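Local coordinates for vivid PAS protein VVD (Neurospora crassa, PDB 3D72) that acts as a fungal blue-light photoreceptor of the circadian system, binding FAD in a LOV-type PAS domain and forming a rapidly exchanging dimer on light activation, at residues V36-K44 / Y140-C148; I104-V114 / V125-V133. The protein carries 1 engineered substitution. One frame throughout, in Å; residues are numbered along the deposited sequence.

Contact 1 of 2, residues V36-K44 / Y140-C148. Engineered in segment 36-44: Val36 (natural residue Cys). With FAD (flavin-adenine dinucleotide), chain C.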
loop_
_atom_site.group_PDB
_atom_site.type_symbol
_atom_site.label_atom_id
_atom_site.label_comp_id
_atom_site.label_asym_id
_atom_site.label_seq_id
_atom_site.Cartn_x
_atom_site.Cartn_y
_atom_site.Cartn_z
ATOM N N VAL A 36 -7.923 8.157 -2.854
ATOM C CA VAL A 36 -9.062 8.487 -2.008
ATOM C C VAL A 36 -8.819 9.775 -1.240
ATOM O O VAL A 36 -7.710 10.300 -1.244
ATOM C CB VAL A 36 -9.333 7.366 -0.980
ATOM C CG1 VAL A 36 -9.440 6.031 -1.693
ATOM C CG2 VAL A 36 -8.226 7.323 0.064
ATOM N N ALA A 37 -9.862 10.290 -0.599
ATOM C CA ALA A 37 -9.711 11.502 0.203
ATOM C C ALA A 37 -9.060 11.088 1.519
ATOM O O ALA A 37 -9.607 10.290 2.277
ATOM C CB ALA A 37 -11.069 12.150 0.466
ATOM N N LEU A 38 -7.875 11.612 1.789
ATOM C CA LEU A 38 -7.196 11.250 3.023
ATOM C C LEU A 38 -6.302 12.368 3.483
ATOM O O LEU A 38 -5.945 13.244 2.705
ATOM C CB LEU A 38 -6.348 9.984 2.837
ATOM C CG LEU A 38 -5.132 9.998 1.906
ATOM C CD1 LEU A 38 -3.939 10.663 2.596
ATOM C CD2 LEU A 38 -4.766 8.560 1.531
ATOM N N ILE A 39 -5.976 12.336 4.765
ATOM C CA ILE A 39 -5.052 13.311 5.334
ATOM C C ILE A 39 -4.196 12.615 6.378
ATOM O O ILE A 39 -4.572 11.581 6.925
ATOM C CB ILE A 39 -5.769 14.528 5.973
ATOM C CG1 ILE A 39 -6.621 14.099 7.165
ATOM C CG2 ILE A 39 -6.629 15.218 4.931
ATOM C CD1 ILE A 39 -7.188 15.288 7.938
ATOM N N LEU A 40 -3.016 13.164 6.632
ATOM C CA LEU A 40 -2.123 12.604 7.632
ATOM C C LEU A 40 -1.862 13.729 8.626
ATOM O O LEU A 40 -1.568 14.856 8.213
ATOM C CB LEU A 40 -0.792 12.176 7.002
ATOM C CG LEU A 40 0.110 11.375 7.952
ATOM C CD1 LEU A 40 -0.371 9.921 8.023
ATOM C CD2 LEU A 40 1.547 11.419 7.446
ATOM N N CYS A 41 -2.010 13.429 9.913
ATOM C CA CYS A 41 -1.778 14.406 10.972
ATOM C C CYS A 41 -0.636 13.943 11.855
ATOM O O CYS A 41 -0.445 12.739 12.065
ATOM C CB CYS A 41 -3.038 14.608 11.809
ATOM S SG CYS A 41 -4.426 15.282 10.858
ATOM N N ASP A 42 0.121 14.902 12.380
ATOM C CA ASP A 42 1.268 14.590 13.228
ATOM C C ASP A 42 0.865 14.584 14.705
ATOM O O ASP A 42 0.584 15.623 15.291
ATOM C CB ASP A 42 2.368 15.623 12.996
ATOM C CG ASP A 42 3.711 15.168 13.519
ATOM O OD1 ASP A 42 3.731 14.405 14.499
ATOM O OD2 ASP A 42 4.749 15.586 12.963
ATOM N N LEU A 43 0.842 13.400 15.306
ATOM C CA LEU A 43 0.464 13.273 16.703
ATOM C C LEU A 43 1.452 13.917 17.655
ATOM O O LEU A 43 1.103 14.228 18.797
ATOM C CB LEU A 43 0.317 11.796 17.076
ATOM C CG LEU A 43 -0.788 11.024 16.354
ATOM C CD1 LEU A 43 -0.678 9.541 16.674
ATOM C CD2 LEU A 43 -2.140 11.571 16.769
ATOM N N LYS A 44 2.678 14.121 17.182
ATOM C CA LYS A 44 3.735 14.691 18.005
ATOM C C LYS A 44 4.014 16.174 17.850
ATOM O O LYS A 44 5.035 16.671 18.338
ATOM C CB LYS A 44 5.019 13.884 17.804
ATOM C CG LYS A 44 5.161 12.711 18.769
ATOM C CD LYS A 44 3.864 11.938 18.943
ATOM C CE LYS A 44 4.004 10.867 20.018
ATOM N NZ LYS A 44 2.740 10.107 20.207
ATOM N N TYR A 140 3.652 4.779 17.355
ATOM C CA TYR A 140 2.634 5.605 16.708
ATOM C C TYR A 140 3.077 7.061 16.671
ATOM O O TYR A 140 3.350 7.663 17.714
ATOM C CB TYR A 140 1.299 5.474 17.441
ATOM C CG TYR A 140 0.620 4.142 17.203
ATOM C CD1 TYR A 140 0.341 3.704 15.910
ATOM C CD2 TYR A 140 0.241 3.329 18.268
ATOM C CE1 TYR A 140 -0.302 2.491 15.679
ATOM C CE2 TYR A 140 -0.399 2.109 18.049
ATOM C CZ TYR A 140 -0.667 1.699 16.752
ATOM O OH TYR A 140 -1.290 0.495 16.522
ATOM N N ARG A 141 3.144 7.625 15.466
ATOM C CA ARG A 141 3.587 9.009 15.277
ATOM C C ARG A 141 2.549 9.849 14.531
ATOM O O ARG A 141 2.389 11.046 14.788
ATOM C CB ARG A 141 4.914 9.011 14.501
ATOM C CG ARG A 141 5.392 10.377 13.978
ATOM C CD ARG A 141 5.667 11.340 15.113
ATOM N NE ARG A 141 5.966 12.688 14.628
ATOM C CZ ARG A 141 7.170 13.126 14.264
ATOM N NH1 ARG A 141 7.314 14.371 13.831
ATOM N NH2 ARG A 141 8.234 12.334 14.341
ATOM N N TYR A 142 1.833 9.209 13.614
ATOM C CA TYR A 142 0.834 9.917 12.826
ATOM C C TYR A 142 -0.526 9.263 12.921
ATOM O O TYR A 142 -0.680 8.185 13.476
ATOM C CB TYR A 142 1.224 9.919 11.347
ATOM C CG TYR A 142 2.573 10.510 11.062
ATOM C CD1 TYR A 142 3.665 9.702 10.762
ATOM C CD2 TYR A 142 2.760 11.883 11.111
ATOM C CE1 TYR A 142 4.924 10.257 10.516
ATOM C CE2 TYR A 142 4.011 12.447 10.873
ATOM C CZ TYR A 142 5.080 11.631 10.578
ATOM O OH TYR A 142 6.315 12.196 10.377
ATOM N N SER A 143 -1.514 9.938 12.359
ATOM C CA SER A 143 -2.858 9.389 12.288
ATOM C C SER A 143 -3.288 9.634 10.854
ATOM O O SER A 143 -3.115 10.745 10.337
ATOM C CB SER A 143 -3.822 10.108 13.232
ATOM O OG SER A 143 -5.130 9.558 13.094
ATOM N N MET A 144 -3.812 8.602 10.193
ATOM C CA MET A 144 -4.283 8.767 8.826
ATOM C C MET A 144 -5.803 8.801 8.861
ATOM O O MET A 144 -6.444 7.917 9.446
ATOM C CB MET A 144 -3.821 7.625 7.910
ATOM C CG MET A 144 -4.256 7.823 6.439
ATOM S SD MET A 144 -3.392 6.813 5.187
ATOM C CE MET A 144 -1.691 7.511 5.322
ATOM N N GLY A 145 -6.365 9.844 8.265
ATOM C CA GLY A 145 -7.808 9.983 8.221
ATOM C C GLY A 145 -8.333 9.804 6.814
ATOM O O GLY A 145 -7.718 10.238 5.849
ATOM N N PHE A 146 -9.486 9.146 6.711
ATOM C CA PHE A 146 -10.152 8.887 5.445
ATOM C C PHE A 146 -11.505 9.579 5.529
ATOM O O PHE A 146 -12.222 9.402 6.512
ATOM C CB PHE A 146 -10.340 7.378 5.272
ATOM C CG PHE A 146 -9.047 6.618 5.229
ATOM C CD1 PHE A 146 -8.390 6.411 4.022
ATOM C CD2 PHE A 146 -8.473 6.130 6.397
ATOM C CE1 PHE A 146 -7.175 5.722 3.978
ATOM C CE2 PHE A 146 -7.255 5.437 6.366
ATOM C CZ PHE A 146 -6.609 5.235 5.153
ATOM N N GLN A 147 -11.832 10.384 4.525
ATOM C CA GLN A 147 -13.104 11.111 4.506
ATOM C C GLN A 147 -14.006 10.636 3.384
ATOM O O GLN A 147 -13.541 10.219 2.328
ATOM C CB GLN A 147 -12.877 12.612 4.336
ATOM C CG GLN A 147 -12.143 13.296 5.472
ATOM C CD GLN A 147 -10.663 12.999 5.489
ATOM O OE1 GLN A 147 -10.073 12.702 4.454
ATOM N NE2 GLN A 147 -10.053 13.092 6.665
ATOM N N CYS A 148 -15.308 10.735 3.613
ATOM C CA CYS A 148 -16.292 10.304 2.633
ATOM C C CYS A 148 -17.526 11.172 2.768
ATOM O O CYS A 148 -18.118 11.261 3.842
ATOM C CB CYS A 148 -16.654 8.833 2.865
ATOM S SG CYS A 148 -18.009 8.189 1.837
HETATM P PA FAD C . -12.308 19.329 21.815
HETATM O O1A FAD C . -12.011 20.629 21.152
HETATM O O2A FAD C . -11.727 19.095 23.158
HETATM O O5B FAD C . -13.884 19.155 21.862
HETATM C C5B FAD C . -14.546 18.021 22.459
HETATM C C4B FAD C . -16.033 18.351 22.544
HETATM O O4B FAD C . -16.669 17.241 23.204
HETATM C C3B FAD C . -16.382 19.627 23.340
HETATM O O3B FAD C . -17.180 20.548 22.642
HETATM C C2B FAD C . -17.037 19.134 24.625
HETATM O O2B FAD C . -18.106 19.885 25.139
HETATM C C1B FAD C . -17.406 17.672 24.357
HETATM N N9A FAD C . -17.048 16.760 25.426
HETATM C C8A FAD C . -15.804 16.505 25.933
HETATM N N7A FAD C . -15.787 15.634 26.914
HETATM C C5A FAD C . -17.122 15.311 27.084
HETATM C C6A FAD C . -17.781 14.408 27.993
HETATM N N6A FAD C . -17.101 13.709 28.907
HETATM N N1A FAD C . -19.138 14.293 27.915
HETATM C C2A FAD C . -19.800 15.022 26.975
HETATM N N3A FAD C . -19.291 15.888 26.069
HETATM C C4A FAD C . -17.897 15.983 26.198
HETATM N N1 FAD C . -12.664 16.275 12.213
HETATM C C2 FAD C . -13.591 16.671 11.304
HETATM O O2 FAD C . -14.600 17.327 11.623
HETATM N N3 FAD C . -13.428 16.319 9.955
HETATM C C4 FAD C . -12.351 15.596 9.440
HETATM O O4 FAD C . -12.307 15.325 8.218
HETATM C C4X FAD C . -11.399 15.177 10.393
HETATM N N5 FAD C . -10.275 14.453 9.954
HETATM C C5X FAD C . -9.349 14.063 10.905
HETATM C C6 FAD C . -8.201 13.326 10.480
HETATM C C7 FAD C . -7.224 12.936 11.364
HETATM C C7M FAD C . -6.043 12.129 10.806
HETATM C C8 FAD C . -7.306 13.303 12.731
HETATM C C8M FAD C . -6.251 12.927 13.752
HETATM C C9 FAD C . -8.459 14.040 13.184
HETATM C C9A FAD C . -9.477 14.435 12.299
HETATM N N10 FAD C . -10.660 15.171 12.717
HETATM C C10 FAD C . -11.570 15.570 11.764
HETATM C "C1'" FAD C . -10.919 15.529 14.139
HETATM C "C2'" FAD C . -10.338 16.782 14.748
HETATM O "O2'" FAD C . -9.022 16.981 14.218
HETATM C "C3'" FAD C . -10.373 16.606 16.284
HETATM O "O3'" FAD C . -9.578 15.473 16.631
HETATM C "C4'" FAD C . -11.822 16.385 16.835
HETATM O "O4'" FAD C . -12.588 17.553 16.612
HETATM C "C5'" FAD C . -11.848 16.029 18.331
HETATM O "O5'" FAD C . -10.776 16.666 19.045
HETATM P P FAD C . -10.853 18.166 19.557
HETATM O O1P FAD C . -9.476 18.552 19.873
HETATM O O2P FAD C . -11.560 19.019 18.570
HETATM O O3P FAD C . -11.709 18.162 20.914
HETATM O O HOH W 1 -11.528 8.359 1.715
HETATM O O HOH W 2 5.957 15.492 10.543
HETATM O O HOH W 3 1.618 7.769 20.286
#

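Contact 2 of 2, residues I104-V114 / V125-V133. With FAD (flavin-adenine dinucleotide), chain C.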
loop_
_atom_site.group_PDB
_atom_site.type_symbol
_atom_site.label_atom_id
_atom_site.label_comp_id
_atom_site.label_asym_id
_atom_site.label_seq_id
_atom_site.Cartn_x
_atom_site.Cartn_y
_atom_site.Cartn_z
ATOM N N ILE A 104 -8.342 9.328 19.351
ATOM C CA ILE A 104 -7.064 9.853 18.894
ATOM C C ILE A 104 -6.056 9.898 20.043
ATOM O O ILE A 104 -4.885 9.567 19.861
ATOM C CB ILE A 104 -7.227 11.271 18.296
ATOM C CG1 ILE A 104 -8.115 11.206 17.051
ATOM C CG2 ILE A 104 -5.857 11.856 17.950
ATOM C CD1 ILE A 104 -8.501 12.563 16.500
ATOM N N ASP A 105 -6.514 10.301 21.220
ATOM C CA ASP A 105 -5.649 10.382 22.393
ATOM C C ASP A 105 -5.096 9.026 22.824
ATOM O O ASP A 105 -3.988 8.945 23.357
ATOM C CB ASP A 105 -6.410 10.995 23.567
ATOM C CG ASP A 105 -6.543 12.497 23.462
ATOM O OD1 ASP A 105 -7.253 13.075 24.308
ATOM O OD2 ASP A 105 -5.936 13.101 22.549
ATOM N N ARG A 106 -5.873 7.970 22.590
ATOM C CA ARG A 106 -5.499 6.609 22.981
ATOM C C ARG A 106 -4.910 5.768 21.852
ATOM O O ARG A 106 -4.605 4.588 22.052
ATOM C CB ARG A 106 -6.730 5.866 23.513
ATOM C CG ARG A 106 -7.431 6.498 24.706
ATOM C CD ARG A 106 -8.747 5.772 24.972
ATOM N NE ARG A 106 -9.459 6.264 26.152
ATOM C CZ ARG A 106 -9.795 7.534 26.354
ATOM N NH1 ARG A 106 -9.481 8.455 25.454
ATOM N NH2 ARG A 106 -10.459 7.883 27.449
ATOM N N ASN A 107 -4.749 6.366 20.677
ATOM C CA ASN A 107 -4.242 5.639 19.518
ATOM C C ASN A 107 -5.176 4.472 19.207
ATOM O O ASN A 107 -4.728 3.377 18.856
ATOM C CB ASN A 107 -2.823 5.109 19.752
ATOM C CG ASN A 107 -1.788 6.207 19.783
ATOM O OD1 ASN A 107 -1.900 7.198 19.067
ATOM N ND2 ASN A 107 -0.763 6.029 20.605
ATOM N N ALA A 108 -6.475 4.715 19.352
ATOM C CA ALA A 108 -7.488 3.706 19.065
ATOM C C ALA A 108 -8.160 4.078 17.751
ATOM O O ALA A 108 -8.394 5.256 17.490
ATOM C CB ALA A 108 -8.527 3.662 20.190
ATOM N N GLU A 109 -8.456 3.077 16.925
ATOM C CA GLU A 109 -9.124 3.303 15.645
ATOM C C GLU A 109 -10.542 3.774 15.918
ATOM O O GLU A 109 -11.172 3.347 16.883
ATOM C CB GLU A 109 -9.173 2.006 14.829
ATOM C CG GLU A 109 -7.807 1.405 14.590
ATOM C CD GLU A 109 -7.837 0.104 13.804
ATOM O OE1 GLU A 109 -6.769 -0.513 13.672
ATOM O OE2 GLU A 109 -8.910 -0.302 13.321
ATOM N N VAL A 110 -11.052 4.652 15.068
ATOM C CA VAL A 110 -12.405 5.149 15.260
ATOM C C VAL A 110 -13.055 5.496 13.928
ATOM O O VAL A 110 -12.382 5.855 12.962
ATOM C CB VAL A 110 -12.405 6.383 16.194
ATOM C CG1 VAL A 110 -11.766 7.566 15.498
ATOM C CG2 VAL A 110 -13.825 6.710 16.639
ATOM N N GLN A 111 -14.377 5.377 13.885
ATOM C CA GLN A 111 -15.128 5.669 12.684
ATOM C C GLN A 111 -16.382 6.396 13.142
ATOM O O GLN A 111 -17.092 5.917 14.025
ATOM C CB GLN A 111 -15.474 4.352 11.988
ATOM C CG GLN A 111 -15.851 4.459 10.538
ATOM C CD GLN A 111 -15.779 3.105 9.842
ATOM O OE1 GLN A 111 -14.917 2.867 8.990
ATOM N NE2 GLN A 111 -16.678 2.205 10.219
ATOM N N VAL A 112 -16.639 7.562 12.562
ATOM C CA VAL A 112 -17.809 8.346 12.943
ATOM C C VAL A 112 -18.387 9.122 11.775
ATOM O O VAL A 112 -17.780 9.217 10.716
ATOM C CB VAL A 112 -17.464 9.383 14.050
ATOM C CG1 VAL A 112 -16.828 8.693 15.244
ATOM C CG2 VAL A 112 -16.538 10.459 13.490
ATOM N N GLU A 113 -19.603 9.629 11.964
ATOM C CA GLU A 113 -20.231 10.478 10.971
ATOM C C GLU A 113 -20.241 11.832 11.666
ATOM O O GLU A 113 -20.721 11.951 12.794
ATOM C CB GLU A 113 -21.663 10.046 10.661
ATOM C CG GLU A 113 -21.770 8.829 9.771
ATOM C CD GLU A 113 -23.073 8.816 9.009
ATOM O OE1 GLU A 113 -24.100 9.171 9.618
ATOM O OE2 GLU A 113 -23.071 8.455 7.812
ATOM N N VAL A 114 -19.690 12.843 11.012
ATOM C CA VAL A 114 -19.638 14.164 11.614
ATOM C C VAL A 114 -20.058 15.232 10.622
ATOM O O VAL A 114 -19.717 15.174 9.443
ATOM C CB VAL A 114 -18.205 14.483 12.141
ATOM C CG1 VAL A 114 -17.204 14.474 11.003
ATOM C CG2 VAL A 114 -18.195 15.840 12.843
ATOM N N VAL A 125 -22.357 15.548 5.499
ATOM C CA VAL A 125 -22.067 14.573 6.536
ATOM C C VAL A 125 -20.820 13.839 6.068
ATOM O O VAL A 125 -20.800 13.234 4.996
ATOM C CB VAL A 125 -23.220 13.568 6.721
ATOM C CG1 VAL A 125 -22.910 12.631 7.881
ATOM C CG2 VAL A 125 -24.524 14.320 6.977
ATOM N N ASN A 126 -19.773 13.916 6.880
ATOM C CA ASN A 126 -18.494 13.297 6.572
ATOM C C ASN A 126 -18.363 11.979 7.324
ATOM O O ASN A 126 -18.419 11.952 8.550
ATOM C CB ASN A 126 -17.381 14.266 6.997
ATOM C CG ASN A 126 -15.998 13.849 6.532
ATOM O OD1 ASN A 126 -15.767 12.713 6.122
ATOM N ND2 ASN A 126 -15.053 14.788 6.617
ATOM N N PHE A 127 -18.224 10.880 6.583
ATOM C CA PHE A 127 -18.026 9.567 7.189
ATOM C C PHE A 127 -16.504 9.485 7.333
ATOM O O PHE A 127 -15.782 9.288 6.355
ATOM C CB PHE A 127 -18.538 8.463 6.259
ATOM C CG PHE A 127 -18.245 7.070 6.746
ATOM C CD1 PHE A 127 -17.677 6.131 5.887
ATOM C CD2 PHE A 127 -18.539 6.689 8.054
ATOM C CE1 PHE A 127 -17.394 4.838 6.324
ATOM C CE2 PHE A 127 -18.259 5.392 8.502
ATOM C CZ PHE A 127 -17.689 4.467 7.629
ATOM N N LEU A 128 -16.040 9.633 8.565
ATOM C CA LEU A 128 -14.619 9.664 8.878
ATOM C C LEU A 128 -14.046 8.439 9.582
ATOM O O LEU A 128 -14.635 7.929 10.521
ATOM C CB LEU A 128 -14.370 10.897 9.744
ATOM C CG LEU A 128 -12.975 11.179 10.285
ATOM C CD1 LEU A 128 -12.055 11.600 9.155
ATOM C CD2 LEU A 128 -13.086 12.275 11.341
ATOM N N THR A 129 -12.879 7.984 9.122
ATOM C CA THR A 129 -12.191 6.863 9.742
ATOM C C THR A 129 -10.769 7.328 10.047
ATOM O O THR A 129 -10.108 7.868 9.172
ATOM C CB THR A 129 -12.095 5.650 8.801
ATOM O OG1 THR A 129 -13.403 5.290 8.341
ATOM C CG2 THR A 129 -11.477 4.461 9.538
ATOM N N MET A 130 -10.312 7.144 11.281
ATOM C CA MET A 130 -8.947 7.543 11.653
ATOM C C MET A 130 -8.205 6.334 12.192
ATOM O O MET A 130 -8.690 5.645 13.094
ATOM C CB MET A 130 -8.985 8.646 12.708
ATOM C CG MET A 130 -9.470 9.984 12.179
ATOM S SD MET A 130 -9.846 11.163 13.492
ATOM C CE MET A 130 -11.379 10.530 14.137
ATOM N N ILE A 131 -7.024 6.080 11.633
ATOM C CA ILE A 131 -6.210 4.934 12.020
ATOM C C ILE A 131 -4.811 5.398 12.399
ATOM O O ILE A 131 -4.160 6.074 11.603
ATOM C CB ILE A 131 -6.061 3.947 10.834
ATOM C CG1 ILE A 131 -7.440 3.604 10.249
ATOM C CG2 ILE A 131 -5.345 2.690 11.288
ATOM C CD1 ILE A 131 -8.337 2.834 11.192
ATOM N N PRO A 132 -4.337 5.064 13.618
ATOM C CA PRO A 132 -2.987 5.498 13.991
ATOM C C PRO A 132 -1.952 4.788 13.134
ATOM O O PRO A 132 -2.134 3.631 12.758
ATOM C CB PRO A 132 -2.885 5.097 15.456
ATOM C CG PRO A 132 -3.722 3.868 15.513
ATOM C CD PRO A 132 -4.935 4.260 14.697
ATOM N N VAL A 133 -0.856 5.492 12.868
ATOM C CA VAL A 133 0.221 5.005 12.022
ATOM C C VAL A 133 1.599 5.043 12.695
ATOM O O VAL A 133 1.962 6.030 13.342
ATOM C CB VAL A 133 0.256 5.859 10.722
ATOM C CG1 VAL A 133 1.401 5.443 9.833
ATOM C CG2 VAL A 133 -1.071 5.713 9.988
HETATM P PA FAD C . -12.308 19.329 21.815
HETATM O O1A FAD C . -12.011 20.629 21.152
HETATM O O2A FAD C . -11.727 19.095 23.158
HETATM O O5B FAD C . -13.884 19.155 21.862
HETATM C C5B FAD C . -14.546 18.021 22.459
HETATM C C4B FAD C . -16.033 18.351 22.544
HETATM O O4B FAD C . -16.669 17.241 23.204
HETATM C C3B FAD C . -16.382 19.627 23.340
HETATM O O3B FAD C . -17.180 20.548 22.642
HETATM C C2B FAD C . -17.037 19.134 24.625
HETATM O O2B FAD C . -18.106 19.885 25.139
HETATM C C1B FAD C . -17.406 17.672 24.357
HETATM N N9A FAD C . -17.048 16.760 25.426
HETATM C C8A FAD C . -15.804 16.505 25.933
HETATM N N7A FAD C . -15.787 15.634 26.914
HETATM C C5A FAD C . -17.122 15.311 27.084
HETATM C C6A FAD C . -17.781 14.408 27.993
HETATM N N6A FAD C . -17.101 13.709 28.907
HETATM N N1A FAD C . -19.138 14.293 27.915
HETATM C C2A FAD C . -19.800 15.022 26.975
HETATM N N3A FAD C . -19.291 15.888 26.069
HETATM C C4A FAD C . -17.897 15.983 26.198
HETATM N N1 FAD C . -12.664 16.275 12.213
HETATM C C2 FAD C . -13.591 16.671 11.304
HETATM O O2 FAD C . -14.600 17.327 11.623
HETATM N N3 FAD C . -13.428 16.319 9.955
HETATM C C4 FAD C . -12.351 15.596 9.440
HETATM O O4 FAD C . -12.307 15.325 8.218
HETATM C C4X FAD C . -11.399 15.177 10.393
HETATM N N5 FAD C . -10.275 14.453 9.954
HETATM C C5X FAD C . -9.349 14.063 10.905
HETATM C C6 FAD C . -8.201 13.326 10.480
HETATM C C7 FAD C . -7.224 12.936 11.364
HETATM C C7M FAD C . -6.043 12.129 10.806
HETATM C C8 FAD C . -7.306 13.303 12.731
HETATM C C8M FAD C . -6.251 12.927 13.752
HETATM C C9 FAD C . -8.459 14.040 13.184
HETATM C C9A FAD C . -9.477 14.435 12.299
HETATM N N10 FAD C . -10.660 15.171 12.717
HETATM C C10 FAD C . -11.570 15.570 11.764
HETATM C "C1'" FAD C . -10.919 15.529 14.139
HETATM C "C2'" FAD C . -10.338 16.782 14.748
HETATM O "O2'" FAD C . -9.022 16.981 14.218
HETATM C "C3'" FAD C . -10.373 16.606 16.284
HETATM O "O3'" FAD C . -9.578 15.473 16.631
HETATM C "C4'" FAD C . -11.822 16.385 16.835
HETATM O "O4'" FAD C . -12.588 17.553 16.612
HETATM C "C5'" FAD C . -11.848 16.029 18.331
HETATM O "O5'" FAD C . -10.776 16.666 19.045
HETATM P P FAD C . -10.853 18.166 19.557
HETATM O O1P FAD C . -9.476 18.552 19.873
HETATM O O2P FAD C . -11.560 19.019 18.570
HETATM O O3P FAD C . -11.709 18.162 20.914
HETATM O O HOH W 4 -7.919 7.082 15.695
HETATM O O HOH W 5 -21.795 10.074 5.245
#

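Contact 1 of 2, residues V36-K44 / Y140-C148
Asp42 carries CG trans to its backbone N (chi1 -164°), while Arg141 folds at chi2 (63°), so that a side chain whose first bond leads away from strand 38-42 returns to meet the carboxylate. The grip is side-on and two-pronged: Arg141 NE lies 2.8 Å from Asp42 OD1, and Arg141 NH1 lies 3.0 Å from Asp42 OD2. The carboxylate and guanidinium planes are turned 34° apart, so the pair is bidentate but not coplanar. Asp42 OD1 takes a second bond, from Lys44 N at 2.9 Å, arriving from the opposite face of the carboxylate; this closes an Asx turn as the chain leaves the strand. With Gln45 also bonded to OD2, these donors would be expected to favour an ionised carboxylate.

The Tyr142 ring lies between aliphatic groups. Arg141 CG covers one face, and on the other Leu40 CD2 makes a CH-pi contact, 4.1 Å from the Tyr142 ring centroid. Cys41 O sits at the ring edge. Further along this side of the sheet, Leu38, Leu40, Met144 and Phe146 form an apolar layer, with helix 12-21 packing on Met144 and Phe146. The engineered Val36 approaches the edge of the Phe146 ring, its CG2 4.1 Å from CD1.

Paired backbone bonds join Ile39 to Gly145 and Cys41 to Ser143. The opposite face, with Ile39, Cys41 and Ser143, is turned to the flavin. Ile39 CD1 is 3.4 Å from FAD C6, and Cys41 SG is 3.5 Å from FAD C7M. Gly145 offers bare backbone to the same methyl, its N 3.4 Å from FAD C7M. Arg141 and Tyr142 together oppose Val133 in a classic beta bulge. The antiparallel pairing of first and last strands, with one face on the flavin, is characteristic of the PAS fold in its LOV form.

Contact 2 of 2, residues I104-V114 / V125-V133
The Gln111 amide and the Phe127 ring meet at a slant, their planes 48° apart, with Gln111 CD 3.2 Å from Phe127 CZ. The amide's orientation is also set by Thr129, whose OG1 donates to Gln111 OE1 at 2.9 Å. That donor lies in the carbonyl plane on a lone pair, at a C=O...O angle of 111°. Gln111 reaches both partners because its CG is trans to the backbone N (chi1 -161°) and the chain continues extended, alongside Thr129.

The other side of the hairpin presents Val110, Val112, Val114, Asn126, Leu128 and Met130. Here the flat group is the flavin: Leu128 CD2 stands over one ring face, 3.5 Å from FAD C4X, and Met130 SD lies over the same face, 3.2 Å from FAD C9. Asn126 ND2 is 3.2 Å from FAD O4 and is hydrogen-bonded to Asn116. Ile104, in the last turn of helix 94-106, sends CD1 to within 3.6 Å of Met130 SD, tying the helix to the pocket wall.

The helix closes in a Schellman motif, with Asn107 at positive phi, and the chain then turns into strand 110-117. Past Asn107, a water bridges Ala108 O and Met130 O, and Glu109 CG packs 3.7 Å from Ile131 CD1 while its carboxylate forms a salt bridge with Arg22. Six backbone bonds then join Val110, Val112 and Val114 to Met130, Leu128 and Asn126. This regular antiparallel ladder is the hairpin of strands 110-117 and 123-134, which in a LOV domain supplies part of the flavin-binding wall.

The two contacts lie in one five-stranded antiparallel sheet, their centres about 9 Å apart. Along the chain, contact 2 is nested inside the loop closed by contact 1. Across the sheet the order is 50-53, 38-42, 140-146, 123-134, 110-117, so the two strand pairs sit next to each other. They are stitched directly, with probable hydrogen bonds of 2.8 Å between Tyr142 O and Val133 N and between Cys148 O and Phe127 N. Both reach the same FAD: contact 1 at the methyl-bearing ring and, through Gln147, the O4 side; contact 2 over one ring face, with Asn126 at O4. Neighbouring strands thus both contribute to the flavin pocket, as expected of a LOV photoreceptor.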